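PDB 6I5R: sugar ABC transporter substrate-binding protein, BlMnBP1 from Bifidobacterium animalis subsp. lactis ATCC 27673, which binds manno-oligosaccharides such as mannobiose outside the cell and probably delivers them to an ABC transporter for uptake. Local coordinates for residues G147-I152 against Q313-A318. Residues are numbered along the deposited sequence; the frame is centred on the assembly and turned at random.
Sequences GVTAGI and QYATIA
The backbones of V148 and A318 form an antiparallel hydrogen-bonded pair, V148 N reaching A318 O at 2.7 Å and A318 N reaching V148 O at 2.9 Å. They join strands 139-155 and 314-325 within the branched sheet of the two-lobed periplasmic binding protein fold. Strand 314-325 also pairs with strand 100-102 and strand 139-155 with strand 277-283, consistent with these strands crossing between the lobes, as hinge strands do in relatives.

The short segments meet at 150°, and the ladder of bonds does not continue past V148 and A318 toward A150 and T316, where the strands splay apart and A150 N is 4.0 Å from T316 O. Here T149 CA points a C-H at T316 O, 3.4 Å away, where a regular ladder bond is lacking. A water takes up part of the gap: it accepts from A150 N at 2.8 Å, but its 2.4 Å distance to T316 O is too short to be taken at face value. T316 N hydrogen-bonds to N210 OD1.

On one face, T149 and I317 lie side by side. T149 OG1 sits between the backbone N and carbonyl carbon (chi1 49°) and hydrogen-bonds to the hydroxyls of Y370 and Y302, which leaves the methyl CG2 beside the backbone N, the branch that meets I317. L378 of strand 377-379 touches the side chains of A315 and I317.

The other face carries V148 and A318. The V148 side chain comes within about 7 Å of a bound mannose, and the strand of A318 runs on to D320 and Y321 of the glycan pocket. V148 CG2 lies against A318 O, 3.3 Å away. On the opposite face, T149 CG2 and I317 CG1 are 3.3 Å apart, closer than usual for two carbons.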
loop_
_atom_site.group_PDB
_atom_site.type_symbol
_atom_site.label_atom_id
_atom_site.label_comp_id
_atom_site.label_asym_id
_atom_site.label_seq_id
_atom_site.Cartn_x
_atom_site.Cartn_y
_atom_site.Cartn_z
ATOM N N GLY A 147 -7.902 5.102 0.324
ATOM C CA GLY A 147 -7.653 4.426 -0.933
ATOM C C GLY A 147 -6.467 5.079 -1.612
ATOM O O GLY A 147 -6.392 6.304 -1.720
ATOM N N VAL A 148 -5.509 4.260 -2.026
ATOM C CA VAL A 148 -4.303 4.759 -2.655
ATOM C C VAL A 148 -4.153 4.054 -3.988
ATOM O O VAL A 148 -4.715 2.983 -4.224
ATOM C CB VAL A 148 -3.063 4.521 -1.779
ATOM C CG1 VAL A 148 -3.098 5.393 -0.533
ATOM C CG2 VAL A 148 -2.958 3.023 -1.406
ATOM N N THR A 149 -3.403 4.678 -4.879
ATOM C CA THR A 149 -2.974 3.981 -6.074
ATOM C C THR A 149 -1.468 3.799 -6.008
ATOM O O THR A 149 -0.787 4.390 -5.161
ATOM C CB THR A 149 -3.346 4.753 -7.327
ATOM O OG1 THR A 149 -2.918 6.102 -7.152
ATOM C CG2 THR A 149 -4.854 4.679 -7.562
ATOM N N ALA A 150 -0.956 2.923 -6.866
ATOM C CA ALA A 150 0.475 2.686 -6.956
ATOM C C ALA A 150 0.924 3.330 -8.266
ATOM O O ALA A 150 0.352 3.067 -9.328
ATOM C CB ALA A 150 0.803 1.192 -6.874
ATOM N N GLY A 151 1.887 4.211 -8.168
ATOM C CA GLY A 151 2.347 4.979 -9.312
ATOM C C GLY A 151 3.780 5.315 -9.093
ATOM O O GLY A 151 4.515 4.591 -8.415
ATOM N N ILE A 152 4.224 6.411 -9.696
ATOM C CA ILE A 152 5.595 6.853 -9.501
ATOM C C ILE A 152 5.586 8.316 -9.095
ATOM O O ILE A 152 4.986 9.152 -9.774
ATOM C CB ILE A 152 6.466 6.630 -10.752
ATOM C CG1 ILE A 152 6.533 5.113 -11.045
ATOM C CG2 ILE A 152 7.850 7.225 -10.527
ATOM C CD1 ILE A 152 7.467 4.725 -12.172
ATOM N N GLN A 313 -3.443 2.587 -19.994
ATOM C CA GLN A 313 -2.765 2.454 -18.717
ATOM C C GLN A 313 -3.807 2.213 -17.640
ATOM O O GLN A 313 -4.933 2.711 -17.729
ATOM C CB GLN A 313 -1.954 3.701 -18.401
ATOM C CG GLN A 313 -0.810 3.887 -19.342
ATOM C CD GLN A 313 0.225 4.787 -18.771
ATOM O OE1 GLN A 313 1.292 4.331 -18.332
ATOM N NE2 GLN A 313 -0.049 6.074 -18.796
ATOM N N TYR A 314 -3.422 1.425 -16.630
ATOM C CA TYR A 314 -4.294 1.046 -15.530
ATOM C C TYR A 314 -3.621 1.337 -14.197
ATOM O O TYR A 314 -2.390 1.268 -14.070
ATOM C CB TYR A 314 -4.637 -0.441 -15.570
ATOM C CG TYR A 314 -5.503 -0.849 -16.716
ATOM C CD1 TYR A 314 -4.961 -1.060 -17.957
ATOM C CD2 TYR A 314 -6.877 -1.046 -16.554
ATOM C CE1 TYR A 314 -5.739 -1.442 -19.029
ATOM C CE2 TYR A 314 -7.671 -1.440 -17.618
ATOM C CZ TYR A 314 -7.083 -1.615 -18.866
ATOM O OH TYR A 314 -7.818 -2.005 -19.954
ATOM N N ALA A 315 -4.441 1.671 -13.204
ATOM C CA ALA A 315 -3.979 1.849 -11.835
ATOM C C ALA A 315 -5.034 1.281 -10.898
ATOM O O ALA A 315 -6.215 1.633 -10.992
ATOM C CB ALA A 315 -3.704 3.330 -11.528
ATOM N N THR A 316 -4.605 0.389 -10.006
ATOM C CA THR A 316 -5.492 -0.199 -9.009
ATOM C C THR A 316 -5.621 0.740 -7.819
ATOM O O THR A 316 -4.622 1.271 -7.334
ATOM C CB THR A 316 -4.947 -1.542 -8.517
ATOM O OG1 THR A 316 -4.899 -2.468 -9.614
ATOM C CG2 THR A 316 -5.800 -2.086 -7.378
ATOM N N ILE A 317 -6.837 0.961 -7.364
ATOM C CA ILE A 317 -7.065 1.635 -6.092
ATOM C C ILE A 317 -7.252 0.578 -5.028
ATOM O O ILE A 317 -8.063 -0.347 -5.193
ATOM C CB ILE A 317 -8.278 2.560 -6.150
ATOM C CG1 ILE A 317 -7.988 3.698 -7.110
ATOM C CG2 ILE A 317 -8.558 3.070 -4.780
ATOM C CD1 ILE A 317 -9.251 4.360 -7.546
ATOM N N ALA A 318 -6.492 0.704 -3.949
ATOM C CA ALA A 318 -6.508 -0.288 -2.896
ATOM C C ALA A 318 -6.304 0.428 -1.572
ATOM O O ALA A 318 -5.949 1.612 -1.530
ATOM C CB ALA A 318 -5.452 -1.374 -3.138
HETATM O O HOH W 1 -2.327 0.701 -7.950
#